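PDB 2HLJ: hypothetical protein from Pseudomonas putida, which probably acts on acyl-CoA thioesters, as a hotdog-fold thioesterase or a betainyl-CoA acyltransferase. Local coordinates for residues 57-62 with 110-115; 63-68 with 146-151; 80-85 with 131-136. One frame throughout, in Å; residues are numbered along the deposited sequence.

How the contacts relate
All three contacts engage the antiparallel hotdog sheet and are partly buried, none being wholly core or wholly surface. Contacts 1 and 2 share strand 57-66, with centres about 17 Å apart: contact 1 pairs its first half with strand 104-114 through backbone hydrogen bonds, while contact 2 sets its second half against loop 146-151 through side chains and a water. Contact 3 joins strand 75-85 to helix 127-138 by apolar packing without a cross-segment hydrogen bond. Its nearest atoms are about 6 Å from contact 1, whereas it touches contact 2 directly, Met149 SE packing 3.5 Å from Leu83 CD1. Beyond this chain's edge strand 57-66, a second-subunit strand pairs with residues 61-65 and continues the sheet.

Contact 1 (57-62 with 110-115); sequences LFTLEA and QMLLHV
Leu57 meets the His114 imidazole only obliquely: its CD2 methyl sits against His114 CA, at 3.9 Å, and CB, with the ring farther off. Elsewhere the imidazole meets the ring of Phe125, their planes at about 20°, and hydrogen-bonds through ND1 to Ala123 O and through NE2 to Asp46. Phe58 CG is anti to the backbone N (chi1 179°), and the ring beyond it leads away from segment 110-115. What touches is Phe58 CB, 3.9 Å from Val115 CG1.

The backbones form an antiparallel ladder. Phe58 and Leu113 are a hydrogen-bonded pair, each N bonding the other's O, with Phe58 N to Leu113 O at 2.8 Å. Further along, Leu60 N donates to Met111 O, and Met111 N donates to Glu61 O at 3.0 Å. Leu60 and Glu61 therefore both face Met111, the definition of a classic beta bulge. The extra residue turns its side chain toward the partner strand, where Leu60 CG lies 3.9 Å from Leu113 CB.

On the face that carries Leu57, Thr59 and Ala62, Thr59 and Leu112 run side by side, pointing the same way. Thr59 OG1 is 3.3 Å from Leu112 CD2, but its polar partners lie elsewhere: Asp25 of the second subunit and a bound glycerol, probably from the crystallisation liquor. Helix 25-43 packs on this same face through Leu57 and Gln110.

Chemically, the strand pairing rests on four main-chain hydrogen bonds, and the bulge shifts the register by one residue without interrupting their sequence. Apolar groups fill in around the ladder, whereas the Thr59 hydroxyl is hydrogen-bonded across the subunit interface to Asp25 of the second subunit.

Contact 2 (63-68 with 146-151); sequences HINYLH and PQYMGR
Tyr148, at the centre of an inverse gamma turn, brings its CA to 7.1 Å from Asn65 CA, a spacing that leaves side chains and a water to join the irregular loop 146-151 to strand 63-66. The Tyr148 ring is covered on both faces, by Gln147 CG on one and by Leu67 CD2 on the opposite one. Leu67 CD2 stands 4.3 Å from the centroid of the Tyr148 ring and 23° off its normal, a CH-pi contact displaced toward the rim. The two side chains reach toward each other tip to tip, so that Leu67 CD1 is also 3.4 Å from Tyr148 OH.

Nearer the backbone, Asn65 crosses Tyr148 obliquely, its CG 3.6 Å from Tyr148 CD1. Arg151 bends at chi2 (-60°) and its guanidinium has Tyr148 CD1 over the centre of one face. The Arg151 side chain crosses His63 at about a right angle, CB touching His63 CE1 at 3.3 Å, while Arg151 O lies over one face of the imidazole, offset toward the rim.

In the plane of that imidazole, His63 ND1 donates to Asn65 OD1 at 3.3 Å with an N-H...O angle of 142°; the donor stands above the amide carbonyl plane. A water lies 2.9 Å from Asn65 OD1 and 2.7 Å from Tyr148 O.

Beyond the contact, Tyr93 OH accepts from Tyr148 N. His63, Ile64 and Asn65 pair with a strand of the second subunit, placing the contact where the sheet crosses the dimer interface. Asn65 OD1 accepts a long, bent bond from His63 ND1 and can accept one from the water, which has more acceptors nearby than protons. The water joins this buried amide to Tyr148 O, a polar bridge between strand and loop, with the Leu67-Tyr148 packing as its apolar counterpart.

Contact 3 (80-85 with 131-136); sequences TQILGF and CRLNHL
The packing of helix 127-138 on the antiparallel sheet of the hotdog fold brings Ile82 and Phe85 of strand 75-85 against Leu133, Asn134 and Leu136. The strand and helix segments run at 114° to each other, and their axes approach to 9.4 Å, so contact depends on side chains bridging the gap. A classic beta bulge at Leu83 and Gly84, both opposite His91, separates the two strand residues and lets both point toward the helix.

Phe85 CG occupies the crowded position between the backbone N and the carbonyl carbon (chi1 66°), and from there the ring offers one face to Leu133. Leu133 CD1 lies 3.9 Å from the Phe85 centroid and only 6° off the normal, a CH-pi contact with the methyl almost directly above the ring centre. Leu133 CB adds a second touch, 3.6 Å from Phe85 CE2. Asn134 starts away from the strand but its amide returns, bringing OD1 to 3.4 Å from Phe85 CZ, at the ring edge and near its plane. That places a carbonyl oxygen beside the ring hydrogens, an approach that is probably mildly favourable electrostatically.

Ile82 crosses both leucines at about a right angle. Its CD1 methyl is 3.7 Å from Leu133 CD2 and also packs on Leu136 CD1.

Around this packing, Leu133 and Leu136 also rest on Ile43 of helix 25-43, with Leu39 touching Leu136. Ile82 and Phe85 reach Leu90 on the adjoining strand 89-98, while Val130 and Val137 of helix 127-138 extend the same apolar layer between helices and sheet.

Contact 1 (57-62 with 110-115)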
loop_
_atom_site.group_PDB
_atom_site.type_symbol
_atom_site.label_atom_id
_atom_site.label_comp_id
_atom_site.label_asym_id
_atom_site.label_seq_id
_atom_site.Cartn_x
_atom_site.Cartn_y
_atom_site.Cartn_z
ATOM N N LEU A 57 -4.688 16.061 1.002
ATOM C CA LEU A 57 -4.929 14.872 1.825
ATOM C C LEU A 57 -3.616 14.133 2.097
ATOM O O LEU A 57 -2.843 13.898 1.184
ATOM C CB LEU A 57 -5.873 13.921 1.116
ATOM C CG LEU A 57 -7.303 14.370 0.913
ATOM C CD1 LEU A 57 -8.058 13.223 0.300
ATOM C CD2 LEU A 57 -7.954 14.814 2.223
ATOM N N PHE A 58 -3.380 13.756 3.340
ATOM C CA PHE A 58 -2.250 12.918 3.682
ATOM C C PHE A 58 -2.828 11.563 4.071
ATOM O O PHE A 58 -3.694 11.482 4.946
ATOM C CB PHE A 58 -1.480 13.544 4.849
ATOM C CG PHE A 58 -0.274 12.728 5.329
ATOM C CD1 PHE A 58 0.890 12.644 4.561
ATOM C CD2 PHE A 58 -0.317 12.053 6.548
ATOM C CE1 PHE A 58 1.998 11.903 5.009
ATOM C CE2 PHE A 58 0.782 11.310 7.016
ATOM C CZ PHE A 58 1.940 11.231 6.248
ATOM N N THR A 59 -2.395 10.500 3.412
ATOM C CA THR A 59 -2.880 9.188 3.793
ATOM C C THR A 59 -2.218 8.813 5.118
ATOM O O THR A 59 -1.004 8.819 5.207
ATOM C CB THR A 59 -2.575 8.141 2.743
ATOM O OG1 THR A 59 -3.059 8.574 1.459
ATOM C CG2 THR A 59 -3.274 6.840 3.132
ATOM N N LEU A 60 -3.028 8.546 6.134
ATOM C CA LEU A 60 -2.541 8.199 7.465
ATOM C C LEU A 60 -2.172 6.711 7.541
ATOM O O LEU A 60 -1.180 6.345 8.158
ATOM C CB LEU A 60 -3.596 8.512 8.528
ATOM C CG LEU A 60 -3.860 9.989 8.779
ATOM C CD1 LEU A 60 -5.053 10.178 9.683
ATOM C CD2 LEU A 60 -2.614 10.623 9.350
ATOM N N GLU A 61 -2.972 5.886 6.879
ATOM C CA GLU A 61 -2.986 4.452 7.120
ATOM C C GLU A 61 -3.807 3.788 6.031
ATOM O O GLU A 61 -4.824 4.322 5.606
ATOM C CB GLU A 61 -3.646 4.201 8.477
ATOM C CG GLU A 61 -3.414 2.854 9.089
ATOM C CD GLU A 61 -3.989 2.746 10.496
ATOM O OE1 GLU A 61 -4.514 3.745 11.063
ATOM O OE2 GLU A 61 -3.887 1.648 11.054
ATOM N N ALA A 62 -3.385 2.605 5.601
ATOM C CA ALA A 62 -4.113 1.838 4.621
ATOM C C ALA A 62 -3.854 0.360 4.817
ATOM O O ALA A 62 -2.749 -0.051 5.223
ATOM C CB ALA A 62 -3.702 2.254 3.192
ATOM N N GLN A 110 -8.782 2.786 3.752
ATOM C CA GLN A 110 -7.826 3.830 4.025
ATOM C C GLN A 110 -8.409 4.904 4.874
ATOM O O GLN A 110 -9.614 5.169 4.815
ATOM C CB GLN A 110 -7.371 4.501 2.726
ATOM C CG GLN A 110 -7.147 3.513 1.612
ATOM C CD GLN A 110 -6.342 4.091 0.509
ATOM O OE1 GLN A 110 -6.312 5.302 0.320
ATOM N NE2 GLN A 110 -5.689 3.233 -0.241
HETATM N N MSE A 111 -7.532 5.536 5.636
HETATM C CA MSE A 111 -7.874 6.727 6.397
HETATM C C MSE A 111 -6.988 7.881 5.930
HETATM O O MSE A 111 -5.773 7.758 5.889
HETATM C CB MSE A 111 -7.674 6.471 7.897
HETATM C CG MSE A 111 -8.041 7.662 8.766
HETATM SE SE MSE A 111 -9.947 7.895 8.844
HETATM C CE MSE A 111 -10.409 6.314 9.870
ATOM N N LEU A 112 -7.611 9.001 5.596
ATOM C CA LEU A 112 -6.914 10.154 5.020
ATOM C C LEU A 112 -7.207 11.385 5.877
ATOM O O LEU A 112 -8.294 11.492 6.426
ATOM C CB LEU A 112 -7.414 10.378 3.596
ATOM C CG LEU A 112 -7.447 9.176 2.638
ATOM C CD1 LEU A 112 -8.703 9.150 1.878
ATOM C CD2 LEU A 112 -6.256 9.274 1.669
ATOM N N LEU A 113 -6.203 12.247 6.025
ATOM C CA LEU A 113 -6.253 13.468 6.825
ATOM C C LEU A 113 -6.233 14.674 5.908
ATOM O O LEU A 113 -5.364 14.764 5.012
ATOM C CB LEU A 113 -5.023 13.546 7.750
ATOM C CG LEU A 113 -4.874 14.808 8.616
ATOM C CD1 LEU A 113 -6.021 14.922 9.584
ATOM C CD2 LEU A 113 -3.563 14.819 9.369
ATOM N N HIS A 114 -7.171 15.600 6.128
ATOM C CA HIS A 114 -7.172 16.858 5.398
ATOM C C HIS A 114 -6.200 17.784 6.097
ATOM O O HIS A 114 -6.309 18.032 7.291
ATOM C CB HIS A 114 -8.580 17.467 5.327
ATOM C CG HIS A 114 -8.685 18.712 4.485
ATOM N ND1 HIS A 114 -9.384 19.822 4.901
ATOM C CD2 HIS A 114 -8.220 19.008 3.244
ATOM C CE1 HIS A 114 -9.322 20.761 3.964
ATOM N NE2 HIS A 114 -8.625 20.293 2.947
ATOM N N VAL A 115 -5.251 18.300 5.342
ATOM C CA VAL A 115 -4.149 19.071 5.920
ATOM C C VAL A 115 -4.172 20.501 5.411
ATOM O O VAL A 115 -4.485 20.750 4.269
ATOM C CB VAL A 115 -2.753 18.427 5.647
ATOM C CG1 VAL A 115 -2.714 17.019 6.153
ATOM C CG2 VAL A 115 -2.399 18.452 4.184
#

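Contact 2 (63-68 with 146-151)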
loop_
_atom_site.group_PDB
_atom_site.type_symbol
_atom_site.label_atom_id
_atom_site.label_comp_id
_atom_site.label_asym_id
_atom_site.label_seq_id
_atom_site.Cartn_x
_atom_site.Cartn_y
_atom_site.Cartn_z
ATOM N N HIS A 63 -4.891 -0.437 4.560
ATOM C CA HIS A 63 -4.753 -1.884 4.449
ATOM C C HIS A 63 -5.028 -2.215 2.996
ATOM O O HIS A 63 -5.807 -1.527 2.358
ATOM C CB HIS A 63 -5.755 -2.630 5.343
ATOM C CG HIS A 63 -5.310 -4.016 5.709
ATOM N ND1 HIS A 63 -5.813 -5.129 5.088
ATOM C CD2 HIS A 63 -4.373 -4.465 6.576
ATOM C CE1 HIS A 63 -5.210 -6.201 5.557
ATOM N NE2 HIS A 63 -4.329 -5.828 6.460
ATOM N N ILE A 64 -4.382 -3.241 2.462
ATOM C CA ILE A 64 -4.726 -3.692 1.139
ATOM C C ILE A 64 -4.690 -5.193 1.054
ATOM O O ILE A 64 -3.748 -5.840 1.514
ATOM C CB ILE A 64 -3.872 -2.995 0.039
ATOM C CG1 ILE A 64 -4.178 -3.588 -1.315
ATOM C CG2 ILE A 64 -2.422 -3.099 0.301
ATOM C CD1 ILE A 64 -3.695 -2.670 -2.399
ATOM N N ASN A 65 -5.769 -5.743 0.515
ATOM C CA ASN A 65 -5.844 -7.166 0.221
ATOM C C ASN A 65 -5.727 -7.390 -1.249
ATOM O O ASN A 65 -6.477 -6.788 -2.004
ATOM C CB ASN A 65 -7.162 -7.703 0.693
ATOM C CG ASN A 65 -7.277 -7.614 2.178
ATOM O OD1 ASN A 65 -7.577 -6.550 2.721
ATOM N ND2 ASN A 65 -6.965 -8.705 2.854
ATOM N N TYR A 66 -4.849 -8.308 -1.649
ATOM C CA TYR A 66 -4.670 -8.616 -3.067
ATOM C C TYR A 66 -5.236 -10.005 -3.318
ATOM O O TYR A 66 -4.706 -10.975 -2.799
ATOM C CB TYR A 66 -3.193 -8.599 -3.429
ATOM C CG TYR A 66 -2.461 -7.324 -3.095
ATOM C CD1 TYR A 66 -1.826 -7.157 -1.855
ATOM C CD2 TYR A 66 -2.283 -6.330 -4.058
ATOM C CE1 TYR A 66 -1.114 -6.014 -1.572
ATOM C CE2 TYR A 66 -1.561 -5.212 -3.782
ATOM C CZ TYR A 66 -0.994 -5.039 -2.546
ATOM O OH TYR A 66 -0.282 -3.879 -2.315
ATOM N N LEU A 67 -6.354 -10.075 -4.045
ATOM C CA LEU A 67 -7.061 -11.332 -4.285
ATOM C C LEU A 67 -6.622 -11.989 -5.587
ATOM O O LEU A 67 -6.633 -13.206 -5.681
ATOM C CB LEU A 67 -8.579 -11.108 -4.275
ATOM C CG LEU A 67 -9.218 -10.620 -2.966
ATOM C CD1 LEU A 67 -8.719 -11.411 -1.740
ATOM C CD2 LEU A 67 -9.004 -9.155 -2.716
ATOM N N HIS A 68 -6.205 -11.192 -6.572
ATOM C CA HIS A 68 -5.864 -11.699 -7.890
ATOM C C HIS A 68 -4.773 -10.889 -8.556
ATOM O O HIS A 68 -4.667 -9.654 -8.410
ATOM C CB HIS A 68 -7.086 -11.675 -8.789
ATOM C CG HIS A 68 -8.185 -12.555 -8.303
ATOM N ND1 HIS A 68 -8.189 -13.914 -8.521
ATOM C CD2 HIS A 68 -9.282 -12.285 -7.560
ATOM C CE1 HIS A 68 -9.262 -14.441 -7.956
ATOM N NE2 HIS A 68 -9.937 -13.476 -7.359
ATOM N N PRO A 146 -18.621 -3.403 1.974
ATOM C CA PRO A 146 -17.178 -3.600 1.903
ATOM C C PRO A 146 -16.746 -4.856 2.643
ATOM O O PRO A 146 -16.985 -5.010 3.846
ATOM C CB PRO A 146 -16.620 -2.332 2.561
ATOM C CG PRO A 146 -17.725 -1.325 2.413
ATOM C CD PRO A 146 -18.946 -2.147 2.670
ATOM N N GLN A 147 -16.134 -5.767 1.914
ATOM C CA GLN A 147 -15.745 -7.028 2.509
ATOM C C GLN A 147 -14.456 -6.933 3.341
ATOM O O GLN A 147 -14.382 -7.485 4.437
ATOM C CB GLN A 147 -15.609 -8.063 1.410
ATOM C CG GLN A 147 -15.337 -9.445 1.925
ATOM C CD GLN A 147 -15.287 -10.460 0.813
ATOM O OE1 GLN A 147 -15.628 -10.153 -0.336
ATOM N NE2 GLN A 147 -14.849 -11.679 1.141
ATOM N N TYR A 148 -13.465 -6.221 2.818
ATOM C CA TYR A 148 -12.095 -6.230 3.359
ATOM C C TYR A 148 -11.873 -5.026 4.278
ATOM O O TYR A 148 -11.189 -4.042 3.947
ATOM C CB TYR A 148 -11.088 -6.309 2.194
ATOM C CG TYR A 148 -11.278 -7.607 1.438
ATOM C CD1 TYR A 148 -10.651 -8.768 1.843
ATOM C CD2 TYR A 148 -12.129 -7.678 0.345
ATOM C CE1 TYR A 148 -10.862 -9.967 1.179
ATOM C CE2 TYR A 148 -12.323 -8.875 -0.339
ATOM C CZ TYR A 148 -11.702 -10.003 0.102
ATOM O OH TYR A 148 -11.915 -11.158 -0.566
HETATM N N MSE A 149 -12.488 -5.144 5.449
HETATM C CA MSE A 149 -12.523 -4.120 6.461
HETATM C C MSE A 149 -11.986 -4.698 7.723
HETATM O O MSE A 149 -12.257 -5.848 8.011
HETATM C CB MSE A 149 -13.975 -3.777 6.756
HETATM C CG MSE A 149 -14.664 -3.262 5.575
HETATM SE SE MSE A 149 -14.307 -1.420 5.600
HETATM C CE MSE A 149 -16.064 -1.129 6.644
ATOM N N GLY A 150 -11.307 -3.880 8.519
ATOM C CA GLY A 150 -10.822 -4.311 9.818
ATOM C C GLY A 150 -9.900 -5.507 9.718
ATOM O O GLY A 150 -9.808 -6.301 10.645
ATOM N N ARG A 151 -9.174 -5.634 8.605
ATOM C CA ARG A 151 -8.361 -6.829 8.386
ATOM C C ARG A 151 -7.022 -6.785 9.136
ATOM O O ARG A 151 -6.419 -5.720 9.301
ATOM C CB ARG A 151 -8.123 -7.036 6.875
ATOM C CG ARG A 151 -9.391 -7.338 6.095
ATOM C CD ARG A 151 -9.985 -8.593 6.643
ATOM N NE ARG A 151 -11.144 -9.086 5.925
ATOM C CZ ARG A 151 -11.191 -10.221 5.229
ATOM N NH1 ARG A 151 -10.116 -10.998 5.098
ATOM N NH2 ARG A 151 -12.330 -10.563 4.644
HETATM O O HOH W 1 -8.549 -3.863 3.405
#

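Contact 3 (80-85 with 131-136)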
loop_
_atom_site.group_PDB
_atom_site.type_symbol
_atom_site.label_atom_id
_atom_site.label_comp_id
_atom_site.label_asym_id
_atom_site.label_seq_id
_atom_site.Cartn_x
_atom_site.Cartn_y
_atom_site.Cartn_z
ATOM N N THR A 80 -15.379 3.089 -5.393
ATOM C CA THR A 80 -14.997 3.802 -4.178
ATOM C C THR A 80 -16.244 4.026 -3.329
ATOM O O THR A 80 -17.277 4.451 -3.843
ATOM C CB THR A 80 -14.328 5.123 -4.479
ATOM O OG1 THR A 80 -13.183 4.941 -5.354
ATOM C CG2 THR A 80 -13.910 5.803 -3.190
ATOM N N GLN A 81 -16.150 3.679 -2.055
ATOM C CA GLN A 81 -17.186 4.013 -1.055
ATOM C C GLN A 81 -16.600 4.842 0.084
ATOM O O GLN A 81 -15.441 4.640 0.521
ATOM C CB GLN A 81 -17.782 2.771 -0.456
ATOM C CG GLN A 81 -18.369 1.824 -1.446
ATOM C CD GLN A 81 -19.207 0.731 -0.771
ATOM O OE1 GLN A 81 -20.051 1.021 0.061
ATOM N NE2 GLN A 81 -18.978 -0.521 -1.161
ATOM N N ILE A 82 -17.413 5.771 0.568
ATOM C CA ILE A 82 -17.079 6.579 1.713
ATOM C C ILE A 82 -17.684 5.850 2.908
ATOM O O ILE A 82 -18.889 5.670 2.982
ATOM C CB ILE A 82 -17.613 8.037 1.544
ATOM C CG1 ILE A 82 -16.857 8.712 0.389
ATOM C CG2 ILE A 82 -17.445 8.845 2.836
ATOM C CD1 ILE A 82 -17.490 9.981 -0.088
ATOM N N LEU A 83 -16.827 5.410 3.820
ATOM C CA LEU A 83 -17.256 4.650 4.975
ATOM C C LEU A 83 -17.615 5.555 6.131
ATOM O O LEU A 83 -18.364 5.157 7.009
ATOM C CB LEU A 83 -16.156 3.701 5.416
ATOM C CG LEU A 83 -15.632 2.800 4.315
ATOM C CD1 LEU A 83 -14.428 2.023 4.818
ATOM C CD2 LEU A 83 -16.765 1.918 3.812
ATOM N N GLY A 84 -17.103 6.781 6.126
ATOM C CA GLY A 84 -17.258 7.667 7.295
ATOM C C GLY A 84 -16.359 8.874 7.139
ATOM O O GLY A 84 -15.450 8.858 6.324
ATOM N N PHE A 85 -16.645 9.947 7.872
ATOM C CA PHE A 85 -15.749 11.087 7.917
ATOM C C PHE A 85 -16.039 11.905 9.149
ATOM O O PHE A 85 -17.131 11.796 9.717
ATOM C CB PHE A 85 -15.836 11.933 6.636
ATOM C CG PHE A 85 -17.153 12.615 6.429
ATOM C CD1 PHE A 85 -17.397 13.865 6.968
ATOM C CD2 PHE A 85 -18.143 12.018 5.667
ATOM C CE1 PHE A 85 -18.609 14.502 6.738
ATOM C CE2 PHE A 85 -19.364 12.633 5.459
ATOM C CZ PHE A 85 -19.594 13.879 5.972
ATOM N N CYS A 131 -21.586 18.612 2.594
ATOM C CA CYS A 131 -22.800 18.378 1.817
ATOM C C CYS A 131 -22.535 17.463 0.629
ATOM O O CYS A 131 -23.315 16.556 0.370
ATOM C CB CYS A 131 -23.447 19.693 1.366
ATOM S SG CYS A 131 -24.210 20.604 2.733
ATOM N N ARG A 132 -21.421 17.654 -0.077
ATOM C CA ARG A 132 -21.101 16.758 -1.205
ATOM C C ARG A 132 -20.755 15.328 -0.727
ATOM O O ARG A 132 -21.167 14.344 -1.337
ATOM C CB ARG A 132 -19.985 17.350 -2.059
ATOM C CG ARG A 132 -20.378 18.699 -2.622
ATOM C CD ARG A 132 -19.238 19.419 -3.362
ATOM N NE ARG A 132 -19.728 20.715 -3.818
ATOM C CZ ARG A 132 -18.977 21.725 -4.234
ATOM N NH1 ARG A 132 -17.663 21.640 -4.241
ATOM N NH2 ARG A 132 -19.556 22.851 -4.604
ATOM N N LEU A 133 -20.037 15.216 0.386
ATOM C CA LEU A 133 -19.757 13.916 0.977
ATOM C C LEU A 133 -21.047 13.194 1.402
ATOM O O LEU A 133 -21.215 12.001 1.157
ATOM C CB LEU A 133 -18.819 14.071 2.198
ATOM C CG LEU A 133 -17.367 14.440 1.873
ATOM C CD1 LEU A 133 -16.567 14.779 3.118
ATOM C CD2 LEU A 133 -16.680 13.345 1.095
ATOM N N ASN A 134 -21.957 13.915 2.037
ATOM C CA ASN A 134 -23.245 13.313 2.424
ATOM C C ASN A 134 -24.050 12.864 1.199
ATOM O O ASN A 134 -24.704 11.816 1.227
ATOM C CB ASN A 134 -24.065 14.281 3.250
ATOM C CG ASN A 134 -23.506 14.497 4.654
ATOM O OD1 ASN A 134 -22.890 13.623 5.232
ATOM N ND2 ASN A 134 -23.773 15.656 5.210
ATOM N N HIS A 135 -24.008 13.657 0.129
ATOM C CA HIS A 135 -24.694 13.310 -1.141
ATOM C C HIS A 135 -24.187 11.965 -1.697
ATOM O O HIS A 135 -24.967 11.055 -2.028
ATOM C CB HIS A 135 -24.474 14.434 -2.146
ATOM C CG HIS A 135 -25.145 14.214 -3.467
ATOM N ND1 HIS A 135 -26.513 14.256 -3.616
ATOM C CD2 HIS A 135 -24.640 13.958 -4.698
ATOM C CE1 HIS A 135 -26.826 14.020 -4.878
ATOM N NE2 HIS A 135 -25.710 13.845 -5.557
ATOM N N LEU A 136 -22.870 11.831 -1.775
ATOM C CA LEU A 136 -22.241 10.578 -2.243
ATOM C C LEU A 136 -22.578 9.385 -1.375
ATOM O O LEU A 136 -22.879 8.297 -1.860
ATOM C CB LEU A 136 -20.723 10.732 -2.308
ATOM C CG LEU A 136 -20.183 11.480 -3.522
ATOM C CD1 LEU A 136 -18.685 11.563 -3.400
ATOM C CD2 LEU A 136 -20.579 10.757 -4.800
#